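Local structure of prephenate dehydrogenase (3KTD) at residues L62-A65 against A66-A70; Y108-V111 against K112-M116; S162-I165 against S166-D170. The protein probably catalyses the NAD(P)+-dependent oxidative decarboxylation of prephenate to 4-hydroxyphenylpyruvate, a step towards tyrosine. All coordinates share one frame; numbering follows the deposited sequence.

Contact 1: L62-A65 against A66-A70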
loop_
_atom_site.group_PDB
_atom_site.type_symbol
_atom_site.label_atom_id
_atom_site.label_comp_id
_atom_site.label_asym_id
_atom_site.label_seq_id
_atom_site.Cartn_x
_atom_site.Cartn_y
_atom_site.Cartn_z
ATOM N N LEU A 62 -11.386 -5.679 39.099
ATOM C CA LEU A 62 -10.450 -6.766 39.388
ATOM C C LEU A 62 -10.899 -7.619 40.575
ATOM O O LEU A 62 -10.665 -8.829 40.589
ATOM C CB LEU A 62 -9.043 -6.214 39.619
ATOM C CG LEU A 62 -8.374 -5.591 38.387
ATOM C CD1 LEU A 62 -7.122 -4.806 38.760
ATOM C CD2 LEU A 62 -8.036 -6.659 37.357
ATOM N N GLN A 63 -11.540 -6.994 41.564
ATOM C CA GLN A 63 -12.077 -7.718 42.722
ATOM C C GLN A 63 -13.114 -8.751 42.268
ATOM O O GLN A 63 -13.096 -9.905 42.701
ATOM C CB GLN A 63 -12.705 -6.743 43.721
ATOM C CG GLN A 63 -13.223 -7.427 44.996
ATOM C CD GLN A 63 -13.839 -6.450 45.997
ATOM O OE1 GLN A 63 -14.594 -5.544 45.628
ATOM N NE2 GLN A 63 -13.527 -6.647 47.278
ATOM N N ARG A 64 -14.008 -8.307 41.387
ATOM C CA ARG A 64 -15.061 -9.134 40.802
ATOM C C ARG A 64 -14.462 -10.160 39.860
ATOM O O ARG A 64 -14.890 -11.311 39.831
ATOM C CB ARG A 64 -16.050 -8.243 40.034
ATOM C CG ARG A 64 -17.124 -8.981 39.237
ATOM C CD ARG A 64 -18.018 -7.995 38.500
ATOM N NE ARG A 64 -18.789 -8.616 37.421
ATOM C CZ ARG A 64 -19.568 -7.949 36.567
ATOM N NH1 ARG A 64 -19.695 -6.625 36.644
ATOM N NH2 ARG A 64 -20.225 -8.606 35.621
ATOM N N ALA A 65 -13.478 -9.733 39.075
ATOM C CA ALA A 65 -12.816 -10.633 38.149
ATOM C C ALA A 65 -12.229 -11.787 38.938
ATOM O O ALA A 65 -12.349 -12.944 38.534
ATOM C CB ALA A 65 -11.736 -9.905 37.372
ATOM N N ALA A 66 -11.613 -11.465 40.075
ATOM C CA ALA A 66 -11.031 -12.479 40.954
ATOM C C ALA A 66 -12.119 -13.349 41.559
ATOM O O ALA A 66 -11.952 -14.560 41.670
ATOM C CB ALA A 66 -10.192 -11.839 42.048
ATOM N N ALA A 67 -13.239 -12.742 41.933
ATOM C CA ALA A 67 -14.359 -13.491 42.515
ATOM C C ALA A 67 -14.968 -14.502 41.547
ATOM O O ALA A 67 -15.402 -15.563 41.979
ATOM C CB ALA A 67 -15.436 -12.537 43.012
ATOM N N GLU A 68 -14.987 -14.178 40.250
ATOM C CA GLU A 68 -15.612 -15.037 39.219
ATOM C C GLU A 68 -14.625 -15.867 38.378
ATOM O O GLU A 68 -15.033 -16.529 37.421
ATOM C CB GLU A 68 -16.460 -14.175 38.273
ATOM C CG GLU A 68 -17.563 -13.346 38.947
ATOM C CD GLU A 68 -18.363 -12.474 37.967
ATOM O OE1 GLU A 68 -18.109 -12.519 36.739
ATOM O OE2 GLU A 68 -19.259 -11.738 38.434
ATOM N N ASP A 69 -13.345 -15.855 38.750
ATOM C CA ASP A 69 -12.276 -16.493 37.959
ATOM C C ASP A 69 -12.372 -16.118 36.467
ATOM O O ASP A 69 -12.298 -16.984 35.590
ATOM C CB ASP A 69 -12.273 -18.021 38.127
ATOM C CG ASP A 69 -11.026 -18.683 37.502
ATOM O OD1 ASP A 69 -9.891 -18.173 37.701
ATOM O OD2 ASP A 69 -11.181 -19.717 36.810
ATOM N N ALA A 70 -12.532 -14.830 36.186
ATOM C CA ALA A 70 -12.703 -14.375 34.811
ATOM C C ALA A 70 -11.397 -14.405 34.049
ATOM O O ALA A 70 -10.319 -14.224 34.626
ATOM C CB ALA A 70 -13.270 -12.960 34.776
HETATM O O HOH W 1 -20.227 -11.941 35.213
#
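A65 and A70 meet on the buried side of this helix end, with A65 CB 4.3 Å from A70 CB. The backbone brings them together: A70 N donates to A65 O at 3.0 Å, with an N-H...O angle of 173°, after the chain has swung round D69, whose phi is positive (48°). Earlier in the turn, A66 N bonds to L62 O at 2.8 Å, and A67 N and E68 N continue the helical pattern to Q63 O and R64 O. The buried flank rests on the fold: L62 packs on A87, V88 and H91 of helix 78-91, and A65 and A70 both touch C12 of strand 11-14.

The other flank is looser and polar. R64 is stretched out from CG to NE and runs past the end of E68, so that E68 OE2 lies at the edge of the guanidinium, near its plane. The resulting salt bridge, R64 NE to E68 OE2 at 3.3 Å, is weak as a hydrogen bond, and the guanidinium and carboxylate planes are 58° apart. A water molecule donates to E68 OE1 at 2.7 Å and accepts only weakly from R64 NH2. The main ionic partner of R64 is D53, joined through NH2, while F35 makes a cation-pi contact; D69 is paired with R9.

With D69 N making just a weak bond to A66 O, the ending resembles a Schellman motif, here turning helix 58-67 towards strand 71-74 of the Rossmann-type nucleotide-binding domain.

Contact 2: Y108-V111 against K112-M116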
loop_
_atom_site.group_PDB
_atom_site.type_symbol
_atom_site.label_atom_id
_atom_site.label_comp_id
_atom_site.label_asym_id
_atom_site.label_seq_id
_atom_site.Cartn_x
_atom_site.Cartn_y
_atom_site.Cartn_z
ATOM N N TYR A 108 5.826 -11.048 27.130
ATOM C CA TYR A 108 6.122 -12.304 27.806
ATOM C C TYR A 108 7.254 -12.101 28.830
ATOM O O TYR A 108 7.146 -12.549 29.977
ATOM C CB TYR A 108 6.450 -13.388 26.774
ATOM C CG TYR A 108 6.505 -14.808 27.296
ATOM C CD1 TYR A 108 5.591 -15.268 28.251
ATOM C CD2 TYR A 108 7.438 -15.712 26.790
ATOM C CE1 TYR A 108 5.638 -16.578 28.719
ATOM C CE2 TYR A 108 7.491 -17.027 27.246
ATOM C CZ TYR A 108 6.586 -17.457 28.210
ATOM O OH TYR A 108 6.629 -18.758 28.667
ATOM N N ASP A 109 8.309 -11.394 28.420
ATOM C CA ASP A 109 9.404 -11.023 29.313
ATOM C C ASP A 109 8.888 -10.298 30.556
ATOM O O ASP A 109 9.268 -10.627 31.685
ATOM C CB ASP A 109 10.397 -10.099 28.594
ATOM C CG ASP A 109 11.292 -10.828 27.621
ATOM O OD1 ASP A 109 11.347 -12.072 27.628
ATOM O OD2 ASP A 109 11.968 -10.138 26.845
ATOM N N ALA A 110 8.031 -9.307 30.344
ATOM C CA ALA A 110 7.486 -8.531 31.446
ATOM C C ALA A 110 6.689 -9.436 32.379
ATOM O O ALA A 110 6.721 -9.257 33.594
ATOM C CB ALA A 110 6.617 -7.395 30.924
ATOM N N VAL A 111 5.991 -10.412 31.802
ATOM C CA VAL A 111 5.215 -11.368 32.583
ATOM C C VAL A 111 6.120 -12.335 33.362
ATOM O O VAL A 111 5.847 -12.659 34.512
ATOM C CB VAL A 111 4.249 -12.156 31.684
ATOM C CG1 VAL A 111 3.727 -13.378 32.406
ATOM C CG2 VAL A 111 3.102 -11.249 31.214
ATOM N N LYS A 112 7.196 -12.787 32.728
ATOM C CA LYS A 112 8.127 -13.692 33.384
ATOM C C LYS A 112 8.856 -12.998 34.523
ATOM O O LYS A 112 9.072 -13.608 35.582
ATOM C CB LYS A 112 9.120 -14.309 32.394
ATOM C CG LYS A 112 8.520 -15.449 31.565
ATOM C CD LYS A 112 9.539 -16.125 30.614
ATOM C CE LYS A 112 9.941 -15.225 29.447
ATOM N NZ LYS A 112 10.587 -15.983 28.357
ATOM N N ALA A 113 9.215 -11.729 34.327
ATOM C CA ALA A 113 9.898 -10.955 35.377
ATOM C C ALA A 113 9.044 -10.843 36.658
ATOM O O ALA A 113 9.573 -10.683 37.754
ATOM C CB ALA A 113 10.289 -9.577 34.858
ATOM N N ARG A 114 7.727 -10.954 36.498
ATOM C CA ARG A 114 6.777 -10.874 37.605
ATOM C C ARG A 114 6.241 -12.258 38.011
ATOM O O ARG A 114 5.334 -12.360 38.841
ATOM C CB ARG A 114 5.627 -9.922 37.217
ATOM C CG ARG A 114 6.070 -8.465 37.128
ATOM C CD ARG A 114 5.107 -7.533 36.378
ATOM N NE ARG A 114 5.706 -6.196 36.228
ATOM C CZ ARG A 114 6.639 -5.869 35.323
ATOM N NH1 ARG A 114 7.095 -6.772 34.455
ATOM N NH2 ARG A 114 7.129 -4.633 35.283
ATOM N N ASN A 115 6.810 -13.315 37.431
ATOM C CA ASN A 115 6.409 -14.706 37.717
ATOM C C ASN A 115 4.920 -14.992 37.509
ATOM O O ASN A 115 4.304 -15.729 38.271
ATOM C CB ASN A 115 6.862 -15.107 39.122
ATOM C CG ASN A 115 8.357 -15.206 39.219
ATOM O OD1 ASN A 115 8.976 -16.031 38.544
ATOM N ND2 ASN A 115 8.955 -14.359 40.045
HETATM N N MSE A 116 4.372 -14.418 36.438
HETATM C CA MSE A 116 2.957 -14.556 36.101
HETATM C C MSE A 116 2.750 -15.495 34.920
HETATM O O MSE A 116 1.625 -15.662 34.453
HETATM C CB MSE A 116 2.362 -13.182 35.799
HETATM C CG MSE A 116 2.384 -12.220 36.995
HETATM SE SE MSE A 116 1.933 -10.361 36.558
HETATM C CE MSE A 116 0.030 -10.544 36.241
#
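With CG anti to the backbone N (chi1 -168°), the Y108 ring projects outward at about the level of its own CA, and the K112 chain runs back one turn to reach it. That chain heads back from CB, and its bend at chi3 (-71°) lays CE over the ring. K112 CE lies over one face of the phenol ring, 3.9 Å from its centroid and 21° off the normal, displaced towards the rim on the CD2-CE2 side. This is a CH-pi contact. The ammonium end continues past that rim, where K112 NZ is 4.1 Å from D109 OD1: opposite charges near each other, but beyond a salt bridge. At its far end, Y108 OH bonds to D156.

The last turn is held by polar bonds. R114 NH1 donates to A110 O at 2.7 Å, with the oxygen at the edge of the guanidinium and in its plane, so a side chain takes up a carbonyl near the helix end; R114 NE is salt-bridged to D86. V111 O accepts twice, from M116 N at 3.0 Å and from R114 N at 3.2 Å, the two donors approaching from opposite faces of its plane. The M116 N to V111 O bond, with N115 N to K112 O and the positive phi of N115, makes a Schellman motif. Next to it, V111 CG1 packs 3.7 Å from CB of M116, a selenomethionine.

The turn closes helix 105-113, the crossover helix of the beta-alpha-beta unit between strands 97-99 and 120-125. V111 touches both L85 of helix 78-91 and Y120 of strand 120-125, Y108 also touches Y120, and M116 reaches H89.

Contact 3: S162-I165 against S166-D170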
loop_
_atom_site.group_PDB
_atom_site.type_symbol
_atom_site.label_atom_id
_atom_site.label_comp_id
_atom_site.label_asym_id
_atom_site.label_seq_id
_atom_site.Cartn_x
_atom_site.Cartn_y
_atom_site.Cartn_z
ATOM N N SER A 162 -2.275 -28.428 34.197
ATOM C CA SER A 162 -3.572 -28.383 33.506
ATOM C C SER A 162 -4.319 -27.043 33.591
ATOM O O SER A 162 -5.062 -26.690 32.669
ATOM C CB SER A 162 -4.490 -29.504 34.015
ATOM O OG SER A 162 -5.031 -29.180 35.284
ATOM N N THR A 163 -4.143 -26.304 34.681
ATOM C CA THR A 163 -4.829 -25.026 34.834
ATOM C C THR A 163 -4.417 -24.063 33.705
ATOM O O THR A 163 -5.253 -23.322 33.193
ATOM C CB THR A 163 -4.573 -24.388 36.215
ATOM O OG1 THR A 163 -3.168 -24.187 36.391
ATOM C CG2 THR A 163 -5.101 -25.286 37.340
ATOM N N TRP A 164 -3.143 -24.098 33.304
ATOM C CA TRP A 164 -2.683 -23.267 32.190
ATOM C C TRP A 164 -3.322 -23.716 30.888
ATOM O O TRP A 164 -3.738 -22.890 30.087
ATOM C CB TRP A 164 -1.156 -23.258 32.030
ATOM C CG TRP A 164 -0.729 -22.266 30.977
ATOM C CD1 TRP A 164 -0.458 -20.946 31.165
ATOM C CD2 TRP A 164 -0.574 -22.507 29.572
ATOM N NE1 TRP A 164 -0.129 -20.348 29.968
ATOM C CE2 TRP A 164 -0.196 -21.285 28.974
ATOM C CE3 TRP A 164 -0.725 -23.635 28.760
ATOM C CZ2 TRP A 164 0.037 -21.158 27.606
ATOM C CZ3 TRP A 164 -0.492 -23.511 27.397
ATOM C CH2 TRP A 164 -0.118 -22.278 26.833
ATOM N N ILE A 165 -3.398 -25.022 30.669
ATOM C CA ILE A 165 -4.042 -25.544 29.466
ATOM C C ILE A 165 -5.489 -25.034 29.412
ATOM O O ILE A 165 -5.989 -24.689 28.346
ATOM C CB ILE A 165 -3.977 -27.099 29.393
ATOM C CG1 ILE A 165 -2.519 -27.568 29.248
ATOM C CG2 ILE A 165 -4.796 -27.620 28.214
ATOM C CD1 ILE A 165 -2.319 -29.087 29.226
ATOM N N SER A 166 -6.137 -24.957 30.573
ATOM C CA SER A 166 -7.517 -24.479 30.670
ATOM C C SER A 166 -7.676 -23.000 30.294
ATOM O O SER A 166 -8.678 -22.615 29.693
ATOM C CB SER A 166 -8.043 -24.720 32.089
ATOM O OG SER A 166 -9.258 -24.044 32.308
ATOM N N ILE A 167 -6.707 -22.172 30.680
ATOM C CA ILE A 167 -6.717 -20.749 30.322
ATOM C C ILE A 167 -6.496 -20.610 28.816
ATOM O O ILE A 167 -7.193 -19.857 28.131
ATOM C CB ILE A 167 -5.621 -19.966 31.053
ATOM C CG1 ILE A 167 -5.920 -19.893 32.551
ATOM C CG2 ILE A 167 -5.512 -18.553 30.495
ATOM C CD1 ILE A 167 -4.741 -19.406 33.379
ATOM N N TRP A 168 -5.530 -21.362 28.307
ATOM C CA TRP A 168 -5.222 -21.342 26.884
ATOM C C TRP A 168 -6.454 -21.673 26.049
ATOM O O TRP A 168 -6.733 -20.987 25.067
ATOM C CB TRP A 168 -4.096 -22.325 26.579
ATOM C CG TRP A 168 -3.713 -22.366 25.153
ATOM C CD1 TRP A 168 -2.772 -21.604 24.539
ATOM C CD2 TRP A 168 -4.245 -23.236 24.155
ATOM N NE1 TRP A 168 -2.687 -21.941 23.212
ATOM C CE2 TRP A 168 -3.583 -22.941 22.952
ATOM C CE3 TRP A 168 -5.223 -24.238 24.162
ATOM C CZ2 TRP A 168 -3.864 -23.604 21.766
ATOM C CZ3 TRP A 168 -5.504 -24.904 22.976
ATOM C CH2 TRP A 168 -4.825 -24.581 21.796
ATOM N N LYS A 169 -7.189 -22.711 26.444
ATOM C CA LYS A 169 -8.404 -23.102 25.733
ATOM C C LYS A 169 -9.409 -21.957 25.671
ATOM O O LYS A 169 -9.841 -21.579 24.578
ATOM C CB LYS A 169 -9.034 -24.350 26.348
ATOM C CG LYS A 169 -8.263 -25.621 25.996
ATOM C CD LYS A 169 -8.985 -26.927 26.381
ATOM C CE LYS A 169 -8.771 -27.346 27.830
ATOM N NZ LYS A 169 -9.140 -28.774 27.990
ATOM N N ASP A 170 -9.753 -21.380 26.817
ATOM C CA ASP A 170 -10.700 -20.261 26.834
ATOM C C ASP A 170 -10.271 -19.092 25.912
ATOM O O ASP A 170 -11.109 -18.480 25.261
ATOM C CB ASP A 170 -10.936 -19.762 28.264
ATOM C CG ASP A 170 -11.903 -20.650 29.059
ATOM O OD1 ASP A 170 -12.692 -21.423 28.467
ATOM O OD2 ASP A 170 -11.890 -20.554 30.299
#
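W164 and W168, one helical turn apart, set their indoles at a slant to each other. The six-membered ring of W164 and the five-membered ring of W168 have centroids 5.2 Å apart and planes at 31°, an arrangement that is neither a stack nor an edge-to-face pair. Its nearest atoms are W164 CH2 and W168 CD1, 3.6 Å apart. What lies over a face is aliphatic: W168 CB sits above the six-membered ring of W164, 4.1 Å from the centroid and 19° off the normal, a CH-pi contact displaced towards the rim near CZ3. In both tryptophans CG is turned opposite the backbone N, which carries W164 (chi1 -173°) forward to its neighbour and W168 onward beyond it.

On the adjoining side of the helix, I165 and K169 meet more thinly. The lysine chain, bent at chi3, brings its CE to 4.0 Å from I165 CG2, so the contact is between alkyl groups and leaves the ammonium out. S166 turns its hydroxyl away from this pair to bond with R9, which is also salt-bridged to D170. Beneath these side chains the backbone is regular alpha helix: W168 N donates to W164 O at 3.0 Å, nearly straight, and K169 N to I165 O at the same length.

Between the two tryptophan side chains the contact is apolar and CH-pi; the backbone bond and the one from W164 NE1 to Y120 O do the polar work, while the W168 ring meets W324. The chemistry implies a division of the helix surface: an apolar side (W164, I167, W168) packed on V121 of strand 120-125, and a polar one where R9 takes a hydrogen bond with S166 and a salt bridge with D170.

Overall arrangement
Contacts 1, 2 and 3 follow one another along the chain, within helices 58-67, 105-113 and 162-177 of the nucleotide-binding domain. Their centres are 17 to 21 Å apart, and none touches another. Between contact 1 and contact 2 the nearest atoms are about 9 Å apart; between contact 2 and contact 3, about 7 Å; between contact 1 and contact 3, about 6 Å. Shared neighbours connect them instead. Helix 78-91 packs against contacts 1 and 2, Y120 of strand 120-125 meets contacts 2 and 3, and R9 pairs with D69 of contact 1 and D170 of contact 3. Three local helix contacts are thereby tied to one mixed, Rossmann-type sheet, consistent with NAD(P)+ binding.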